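Local coordinates for aminopeptidase YwaD (Bacillus subtilis, PDB 6HC6), which uses two zinc ions per subunit to hydrolyse peptides from the N-terminus, releasing residues such as arginine, lysine and leucine, at residues A[150-155]-A[174-179]. Residues are numbered along the deposited sequence; the frame is centred on the assembly and turned at random.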
loop_
_atom_site.group_PDB
_atom_site.type_symbol
_atom_site.label_atom_id
_atom_site.label_comp_id
_atom_site.label_asym_id
_atom_site.label_seq_id
_atom_site.Cartn_x
_atom_site.Cartn_y
_atom_site.Cartn_z
ATOM N N LEU A 150 22.196 1.396 -17.210
ATOM C CA LEU A 150 21.546 2.624 -16.764
ATOM C C LEU A 150 20.353 2.872 -17.680
ATOM O O LEU A 150 20.522 3.096 -18.883
ATOM C CB LEU A 150 22.535 3.791 -16.791
ATOM C CG LEU A 150 22.018 5.163 -16.367
ATOM C CD1 LEU A 150 21.602 5.189 -14.895
ATOM C CD2 LEU A 150 23.102 6.198 -16.633
ATOM N N ILE A 151 19.152 2.826 -17.112
ATOM C CA ILE A 151 17.906 2.816 -17.862
ATOM C C ILE A 151 17.044 3.964 -17.372
ATOM O O ILE A 151 16.839 4.121 -16.164
ATOM C CB ILE A 151 17.159 1.479 -17.688
ATOM C CG1 ILE A 151 18.107 0.299 -17.928
ATOM C CG2 ILE A 151 15.954 1.409 -18.623
ATOM C CD1 ILE A 151 17.451 -1.060 -17.752
ATOM N N SER A 152 16.533 4.756 -18.298
ATOM C CA SER A 152 15.555 5.759 -17.917
ATOM C C SER A 152 14.216 5.090 -17.666
ATOM O O SER A 152 13.847 4.126 -18.338
ATOM C CB SER A 152 15.403 6.817 -19.004
ATOM O OG SER A 152 14.300 7.661 -18.725
ATOM N N ARG A 153 13.488 5.610 -16.690
ATOM C CA ARG A 153 12.101 5.206 -16.524
ATOM C C ARG A 153 11.301 5.610 -17.759
ATOM O O ARG A 153 11.635 6.578 -18.453
ATOM C CB ARG A 153 11.538 5.844 -15.255
ATOM C CG ARG A 153 10.036 5.757 -15.085
ATOM C CD ARG A 153 9.570 6.525 -13.858
ATOM N NE ARG A 153 8.182 6.171 -13.534
ATOM C CZ ARG A 153 7.391 6.899 -12.755
ATOM N NH1 ARG A 153 7.851 8.024 -12.226
ATOM N NH2 ARG A 153 6.137 6.513 -12.516
ATOM N N GLY A 154 10.265 4.835 -18.059
ATOM C CA GLY A 154 9.342 5.153 -19.136
ATOM C C GLY A 154 8.970 3.991 -20.040
ATOM O O GLY A 154 9.767 3.085 -20.294
ATOM N N ASP A 155 7.730 4.023 -20.535
ATOM C CA ASP A 155 7.189 3.056 -21.490
ATOM C C ASP A 155 7.011 1.674 -20.863
ATOM O O ASP A 155 5.878 1.219 -20.676
ATOM C CB ASP A 155 8.074 2.955 -22.741
ATOM C CG ASP A 155 8.012 4.205 -23.610
ATOM O OD1 ASP A 155 7.543 5.249 -23.112
ATOM O OD2 ASP A 155 8.428 4.138 -24.789
ATOM N N ILE A 174 20.421 0.187 -12.887
ATOM C CA ILE A 174 20.056 1.448 -12.251
ATOM C C ILE A 174 18.985 2.090 -13.122
ATOM O O ILE A 174 19.227 2.385 -14.300
ATOM C CB ILE A 174 21.274 2.372 -12.091
ATOM C CG1 ILE A 174 22.388 1.653 -11.319
ATOM C CG2 ILE A 174 20.873 3.683 -11.437
ATOM C CD1 ILE A 174 23.702 2.424 -11.260
ATOM N N ILE A 175 17.796 2.279 -12.565
ATOM C CA ILE A 175 16.701 2.935 -13.267
ATOM C C ILE A 175 16.539 4.317 -12.661
ATOM O O ILE A 175 16.432 4.446 -11.439
ATOM C CB ILE A 175 15.395 2.124 -13.170
ATOM C CG1 ILE A 175 15.620 0.701 -13.689
ATOM C CG2 ILE A 175 14.296 2.814 -13.954
ATOM C CD1 ILE A 175 14.420 -0.235 -13.538
ATOM N N TYR A 176 16.560 5.353 -13.493
ATOM C CA TYR A 176 16.405 6.705 -12.978
ATOM C C TYR A 176 15.077 7.306 -13.419
ATOM O O TYR A 176 14.604 7.065 -14.536
ATOM C CB TYR A 176 17.575 7.609 -13.385
ATOM C CG TYR A 176 17.772 7.859 -14.855
ATOM C CD1 TYR A 176 18.518 6.976 -15.638
ATOM C CD2 TYR A 176 17.287 9.013 -15.450
ATOM C CE1 TYR A 176 18.738 7.228 -16.990
ATOM C CE2 TYR A 176 17.507 9.269 -16.800
ATOM C CZ TYR A 176 18.227 8.373 -17.559
ATOM O OH TYR A 176 18.438 8.634 -18.899
ATOM N N ASN A 177 14.482 8.082 -12.518
ATOM C CA ASN A 177 13.171 8.660 -12.765
ATOM C C ASN A 177 13.222 9.582 -13.977
ATOM O O ASN A 177 14.234 10.226 -14.248
ATOM C CB ASN A 177 12.705 9.435 -11.535
ATOM C CG ASN A 177 11.210 9.407 -11.363
ATOM O OD1 ASN A 177 10.458 9.353 -12.336
ATOM N ND2 ASN A 177 10.760 9.461 -10.111
ATOM N N ASN A 178 12.125 9.618 -14.730
ATOM C CA ASN A 178 11.942 10.627 -15.764
ATOM C C ASN A 178 11.132 11.808 -15.258
ATOM O O ASN A 178 10.829 12.719 -16.031
ATOM C CB ASN A 178 11.268 10.023 -17.000
ATOM C CG ASN A 178 9.864 9.503 -16.714
ATOM O OD1 ASN A 178 9.502 9.234 -15.571
ATOM N ND2 ASN A 178 9.069 9.365 -17.765
ATOM N N LYS A 179 10.776 11.804 -13.979
ATOM C CA LYS A 179 10.042 12.881 -13.337
ATOM C C LYS A 179 10.843 13.389 -12.149
ATOM O O LYS A 179 11.557 12.623 -11.487
ATOM C CB LYS A 179 8.656 12.404 -12.862
ATOM C CG LYS A 179 7.745 11.931 -13.981
ATOM C CD LYS A 179 7.630 12.998 -15.049
ATOM C CE LYS A 179 6.735 12.564 -16.197
ATOM N NZ LYS A 179 6.741 13.592 -17.281
#
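In the PA domain of this M28 peptidase, Ile-151 and Ile-175 pair as parallel neighbours at the C-terminal ends of two strands joined through helix 158-167, a beta-alpha-beta crossover. The register is fixed by three backbone hydrogen bonds: Ile-151 N to Ile-174 O, Tyr-176 N to Ile-151 O, and Arg-153 N to Tyr-176 O, the last at 2.8 Å and just past the strand end. Ile-175 CA adds a CA-H...O contact to Ile-151 O, 3.1 Å, beside the bond that oxygen accepts from Tyr-176 N.

On the face shared by Leu-150, Ser-152, Ile-174 and Tyr-176, the tyrosine bridges the strands. Its CG sits between the backbone N and the carbonyl carbon (chi1 63°), which swings the ring across to the neighbouring strand. Ser-152 CA lies over one face of the Tyr-176 ring, 3.8 Å from its centroid and 18° off the normal, a CH-pi contact. Ser-152 CB packs 3.5 Å from Tyr-176 CZ, while Leu-150 CD1 meets Tyr-176 CD1 at 3.6 Å and also touches Ile-174 CG2.

Beyond the strands, the extended Arg-153 side chain runs alongside Asn-177. Arg-153 NH1 donates to Asn-177 OD1 (2.9 Å), which lies in the guanidinium plane although the two flat groups are 56° apart. Lys-179 N reaches Asn-177 OD1 from the opposite face of the amide at 3.0 Å, closing an Asx turn, so two donors restrain the amide's rotation. Arg-153 NH2 also forms a salt bridge with the C-terminal carboxylate of Lys-455, and the arginine side chain lies about 13 Å from a bound zinc ion.

Helix 203-209 contributes Leu-209 against Leu-150 and Ile-174; helix 158-167 meets Ile-151 and Ile-175 through Lys-161 and Tyr-158, and strands 125-131 and 198-201 flank the pair within the sheet.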